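Beta-ketoacyl synthase (Pseudomonas aeruginosa, PDB 4CW4) catalyses the condensation of acetyl-CoA with malonyl-ACP to acetoacetyl-ACP, the step that initiates bacterial fatty acid biosynthesis. Local coordinates at residues R92-P96 with Q97-P101; F122-P126 with K127-E131. One frame throughout, in Å; residues are numbered along the deposited sequence. Where two conformers were deposited one is given.

Interaction 1. Residues R92-P96 with Q97-P101; sequences RRIEP and QYLDP
The carbonyl oxygen of E95 takes two backbone donors from the chain that bends round it. Y98 N meets E95 O at 3.0 Å, closing a type I beta turn with P96 and Q97 at its corners, and L99 N adds a weak bond to E95 O at 3.5 Å. The turn leads out of the short strand 91-93, and P96 suits its second position because the proline ring already fixes the backbone phi there. The Y98 donor lies 34° off the carbonyl plane of E95, while the same oxygen also sits at the edge of the Y98 ring, near its plane. The hydroxyl of Y98 is held elsewhere, by E365.

A side-chain bond runs alongside the turn. Placed between its backbone N and carbonyl carbon (chi1 62°) and bent at its second torsion, the Q97 side chain folds back beside that of E95, so that NE2 donates to E95 OE1 at 2.9 Å. The amide and carboxylate planes are 64° apart, and OE1 is met on its anti side; T175 is a second partner for this oxygen. The other carboxylate oxygen, OE2, receives R92 NE at 2.9 Å in a salt bridge, the donor lying above the carboxylate plane. Positive charge so near probably favours the ionised glutamate.

Elsewhere in the turn the packing is apolar. I94 CG2, anti to its backbone N, rests 3.8 Å from L99 CG, and I322 of helix 319-327 touches both residues. R93 is salt-bridged to D102 through NH2, whereas its NH1 uses water 1, in the guanidinium plane, to reach D100 OD1; that same NH1 comes within 3.6 Å of P101 CG.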
loop_
_atom_site.group_PDB
_atom_site.type_symbol
_atom_site.label_atom_id
_atom_site.label_comp_id
_atom_site.label_asym_id
_atom_site.label_seq_id
_atom_site.Cartn_x
_atom_site.Cartn_y
_atom_site.Cartn_z
ATOM N N ARG A 92 -13.630 10.018 -22.307
ATOM C CA ARG A 92 -14.530 11.079 -22.784
ATOM C C ARG A 92 -14.564 12.219 -21.777
ATOM O O ARG A 92 -13.959 12.108 -20.707
ATOM C CB ARG A 92 -15.942 10.516 -23.008
ATOM C CG ARG A 92 -16.570 9.845 -21.788
ATOM C CD ARG A 92 -17.711 8.912 -22.213
ATOM N NE ARG A 92 -18.529 8.488 -21.075
ATOM C CZ ARG A 92 -18.236 7.492 -20.246
ATOM N NH1 ARG A 92 -17.154 6.737 -20.431
ATOM N NH2 ARG A 92 -19.047 7.235 -19.233
ATOM N N ARG A 93 -15.297 13.281 -22.087
ATOM C CA ARG A 93 -15.411 14.415 -21.172
ATOM C C ARG A 93 -16.014 13.933 -19.857
ATOM O O ARG A 93 -16.885 13.061 -19.837
ATOM C CB ARG A 93 -16.272 15.539 -21.784
ATOM C CG ARG A 93 -16.108 16.908 -21.108
ATOM C CD ARG A 93 -16.824 18.015 -21.885
ATOM N NE ARG A 93 -16.311 19.362 -21.546
ATOM C CZ ARG A 93 -16.679 20.059 -20.471
ATOM N NH1 ARG A 93 -17.581 19.567 -19.611
ATOM N NH2 ARG A 93 -16.157 21.260 -20.251
ATOM N N ILE A 94 -15.538 14.500 -18.756
ATOM C CA ILE A 94 -15.994 14.123 -17.425
ATOM C C ILE A 94 -17.452 14.514 -17.215
ATOM O O ILE A 94 -17.828 15.669 -17.431
ATOM C CB ILE A 94 -15.134 14.791 -16.343
ATOM C CG1 ILE A 94 -13.685 14.284 -16.431
ATOM C CG2 ILE A 94 -15.715 14.512 -14.940
ATOM C CD1 ILE A 94 -12.713 15.068 -15.584
ATOM N N GLU A 95 -18.249 13.547 -16.781
ATOM C CA GLU A 95 -19.704 13.695 -16.690
ATOM C C GLU A 95 -20.148 14.093 -15.288
ATOM O O GLU A 95 -19.409 13.925 -14.319
ATOM C CB GLU A 95 -20.376 12.407 -17.187
ATOM C CG GLU A 95 -20.095 12.191 -18.675
ATOM C CD GLU A 95 -20.638 10.903 -19.237
ATOM O OE1 GLU A 95 -21.371 10.181 -18.521
ATOM O OE2 GLU A 95 -20.340 10.629 -20.423
ATOM N N PRO A 96 -21.366 14.648 -15.179
ATOM C CA PRO A 96 -21.776 15.269 -13.915
ATOM C C PRO A 96 -21.859 14.352 -12.708
ATOM O O PRO A 96 -21.813 14.833 -11.578
ATOM C CB PRO A 96 -23.171 15.824 -14.211
ATOM C CG PRO A 96 -23.350 15.770 -15.669
ATOM C CD PRO A 96 -22.350 14.851 -16.256
ATOM N N GLN A 97 -22.000 13.057 -12.934
ATOM C CA GLN A 97 -22.074 12.109 -11.843
ATOM C C GLN A 97 -20.748 12.029 -11.057
ATOM O O GLN A 97 -20.715 11.477 -9.962
ATOM C CB GLN A 97 -22.530 10.726 -12.330
ATOM C CG GLN A 97 -21.608 10.018 -13.336
ATOM C CD GLN A 97 -21.946 10.323 -14.779
ATOM O OE1 GLN A 97 -22.549 11.354 -15.089
ATOM N NE2 GLN A 97 -21.550 9.423 -15.682
ATOM N N TYR A 98 -19.671 12.571 -11.632
ATOM C CA TYR A 98 -18.384 12.722 -10.939
ATOM C C TYR A 98 -18.182 14.124 -10.393
ATOM O O TYR A 98 -17.973 14.319 -9.196
ATOM C CB TYR A 98 -17.212 12.378 -11.877
ATOM C CG TYR A 98 -17.338 10.992 -12.423
ATOM C CD1 TYR A 98 -16.891 9.902 -11.702
ATOM C CD2 TYR A 98 -17.950 10.765 -13.633
ATOM C CE1 TYR A 98 -17.043 8.616 -12.179
ATOM C CE2 TYR A 98 -18.103 9.493 -14.122
ATOM C CZ TYR A 98 -17.653 8.426 -13.398
ATOM O OH TYR A 98 -17.846 7.179 -13.932
ATOM N N LEU A 99 -18.196 15.092 -11.298
ATOM C CA LEU A 99 -17.922 16.493 -10.978
ATOM C C LEU A 99 -18.166 17.330 -12.223
ATOM O O LEU A 99 -18.298 16.790 -13.331
ATOM C CB LEU A 99 -16.468 16.677 -10.526
ATOM C CG LEU A 99 -15.408 16.118 -11.481
ATOM C CD1 LEU A 99 -14.839 17.239 -12.345
ATOM C CD2 LEU A 99 -14.297 15.380 -10.744
ATOM N N ASP A 100 -18.244 18.643 -12.044
ATOM C CA ASP A 100 -18.328 19.542 -13.167
ATOM C C ASP A 100 -16.939 20.125 -13.378
ATOM O O ASP A 100 -16.484 20.930 -12.569
ATOM C CB ASP A 100 -19.335 20.655 -12.864
ATOM C CG ASP A 100 -19.538 21.613 -14.023
ATOM O OD1 ASP A 100 -18.688 21.687 -14.933
ATOM O OD2 ASP A 100 -20.558 22.334 -13.985
ATOM N N PRO A 101 -16.283 19.777 -14.495
ATOM C CA PRO A 101 -14.898 20.228 -14.620
ATOM C C PRO A 101 -14.775 21.718 -14.918
ATOM O O PRO A 101 -13.660 22.206 -14.996
ATOM C CB PRO A 101 -14.361 19.364 -15.774
ATOM C CG PRO A 101 -15.587 19.122 -16.601
ATOM C CD PRO A 101 -16.680 18.906 -15.621
HETATM O O HOH W 1 -18.622 21.519 -17.599
#

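Interaction 2. Residues F122-P126 with K127-E131; sequences FKASP and KQLPE
Q128 N donates to S125 O at 2.9 Å, and L129 N donates to P126 O at 3.2 Å, one residue further on. In both bonds the donor stands above the carbonyl plane, by 50° and 68°, and neither lies on a lone pair. P126 O also accepts from water 3 at 2.8 Å, and this water donates in turn to L129 O, tying the two carbonyls together. L129 O has a further donor in K108 NZ of the second subunit, which bonds K127 O as well.

A second water links the side chain of Q128 to the strand: water 2 accepts from S125 N and donates to Q128 OE1 at 2.6 Å. The same amide oxygen takes the backbone N of E111 of the second subunit. S125 OG is hydrogen-bonded to E146 of the same chain. K127 NZ makes a salt bridge to E131 OE2, its hydrogen bond weak at 3.2 Å, and K108 of the second subunit shares that carboxylate.

Inward, L129 CD2 packs 3.9 Å from A124 CB and comes to the edge of the F122 ring, against V147 and V149 of the neighbouring strand. Two successive i to i+3 bonds are the signature of a 3-10 turn, here led by a proline and following a strand at the edge, within this chain, of a small antiparallel sheet at the dimer interface.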
loop_
_atom_site.group_PDB
_atom_site.type_symbol
_atom_site.label_atom_id
_atom_site.label_comp_id
_atom_site.label_asym_id
_atom_site.label_seq_id
_atom_site.Cartn_x
_atom_site.Cartn_y
_atom_site.Cartn_z
ATOM N N PHE A 122 -22.910 42.072 12.054
ATOM C CA PHE A 122 -23.868 41.049 11.677
ATOM C C PHE A 122 -24.394 40.370 12.920
ATOM O O PHE A 122 -23.784 40.458 13.994
ATOM C CB PHE A 122 -23.233 40.034 10.728
ATOM C CG PHE A 122 -21.980 39.402 11.268
ATOM C CD1 PHE A 122 -22.045 38.284 12.083
ATOM C CD2 PHE A 122 -20.731 39.924 10.956
ATOM C CE1 PHE A 122 -20.895 37.699 12.579
ATOM C CE2 PHE A 122 -19.588 39.353 11.454
ATOM C CZ PHE A 122 -19.661 38.237 12.261
ATOM N N LYS A 123 -25.539 39.718 12.784
ATOM C CA LYS A 123 -26.031 38.878 13.862
ATOM C C LYS A 123 -25.686 37.441 13.555
ATOM O O LYS A 123 -25.606 37.030 12.391
ATOM C CB LYS A 123 -27.531 39.036 14.064
ATOM C CG LYS A 123 -28.379 38.395 13.011
ATOM C CD LYS A 123 -29.795 38.925 13.116
ATOM C CE LYS A 123 -30.786 38.054 12.376
ATOM N NZ LYS A 123 -32.169 38.557 12.619
ATOM N N ALA A 124 -25.469 36.683 14.618
ATOM C CA ALA A 124 -25.050 35.305 14.479
ATOM C C ALA A 124 -25.438 34.502 15.693
ATOM O O ALA A 124 -25.647 35.040 16.767
ATOM C CB ALA A 124 -23.566 35.240 14.294
ATOM N N SER A 125 -25.522 33.190 15.504
ATOM C CA SER A 125 -25.665 32.252 16.599
ATOM C C SER A 125 -24.315 32.152 17.306
ATOM O O SER A 125 -23.301 31.885 16.660
ATOM C CB SER A 125 -26.072 30.879 16.062
ATOM O OG SER A 125 -27.171 30.985 15.176
ATOM N N PRO A 126 -24.285 32.374 18.631
ATOM C CA PRO A 126 -22.993 32.316 19.313
ATOM C C PRO A 126 -22.281 30.967 19.177
ATOM O O PRO A 126 -21.047 30.933 19.233
ATOM C CB PRO A 126 -23.342 32.643 20.775
ATOM C CG PRO A 126 -24.797 32.524 20.880
ATOM C CD PRO A 126 -25.367 32.794 19.538
ATOM N N LYS A 127 -23.020 29.879 18.984
ATOM C CA LYS A 127 -22.380 28.576 18.812
ATOM C C LYS A 127 -21.604 28.456 17.501
ATOM O O LYS A 127 -20.803 27.546 17.339
ATOM C CB LYS A 127 -23.398 27.431 18.913
ATOM C CG LYS A 127 -23.662 26.908 20.344
ATOM C CD LYS A 127 -22.386 26.567 21.152
ATOM C CE LYS A 127 -21.390 25.666 20.404
ATOM N NZ LYS A 127 -20.006 25.716 20.988
ATOM N N GLN A 128 -21.849 29.356 16.554
ATOM C CA GLN A 128 -21.146 29.311 15.271
ATOM C C GLN A 128 -19.958 30.259 15.217
ATOM O O GLN A 128 -19.264 30.323 14.215
ATOM C CB GLN A 128 -22.104 29.635 14.120
ATOM C CG GLN A 128 -23.208 28.598 13.911
ATOM C CD GLN A 128 -23.987 28.801 12.625
ATOM O OE1 GLN A 128 -24.085 29.918 12.102
ATOM N NE2 GLN A 128 -24.536 27.708 12.094
ATOM N N LEU A 129 -19.734 31.023 16.285
ATOM C CA LEU A 129 -18.620 31.952 16.315
ATOM C C LEU A 129 -17.328 31.212 16.660
ATOM O O LEU A 129 -17.367 30.185 17.344
ATOM C CB LEU A 129 -18.872 33.046 17.357
ATOM C CG LEU A 129 -20.073 33.940 17.018
ATOM C CD1 LEU A 129 -20.287 34.994 18.060
ATOM C CD2 LEU A 129 -19.935 34.612 15.645
ATOM N N PRO A 130 -16.178 31.740 16.199
ATOM C CA PRO A 130 -14.904 31.112 16.568
ATOM C C PRO A 130 -14.708 30.977 18.068
ATOM O O PRO A 130 -15.202 31.806 18.854
ATOM C CB PRO A 130 -13.848 32.070 16.001
ATOM C CG PRO A 130 -14.549 32.835 14.930
ATOM C CD PRO A 130 -15.965 32.983 15.434
ATOM N N GLU A 131 -14.004 29.913 18.446
ATOM C CA GLU A 131 -13.602 29.689 19.827
ATOM C C GLU A 131 -12.111 29.578 19.860
ATOM O O GLU A 131 -11.539 28.832 19.068
ATOM C CB GLU A 131 -14.212 28.420 20.395
ATOM C CG GLU A 131 -15.713 28.482 20.441
ATOM C CD GLU A 131 -16.314 27.243 21.036
ATOM O OE1 GLU A 131 -16.070 26.978 22.240
ATOM O OE2 GLU A 131 -17.012 26.531 20.282
HETATM O O HOH W 2 -25.172 32.178 12.859
HETATM O O HOH W 3 -18.849 29.549 20.146
#

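Overall arrangement
Both contacts illustrate one principle, a strand that ends in a turn with proline at its second position, in two different settings. The centres of interactions 1 and 2 are about 37 Å apart, and the two do not touch. Interaction 1, its centre about 20 Å from the centre of the chain, keeps its partners within one subunit: its charges pair locally and its apolar side lies on helix 319-327. Interaction 2, its centre about 47 Å from the centre of the chain, sits on an extension and shares two of its carbonyls and a carboxylate with the second subunit of the homodimer. Each is partly buried, joining exposed turn residues to buried hydrophobic ones. Both lie away from the active-site residues.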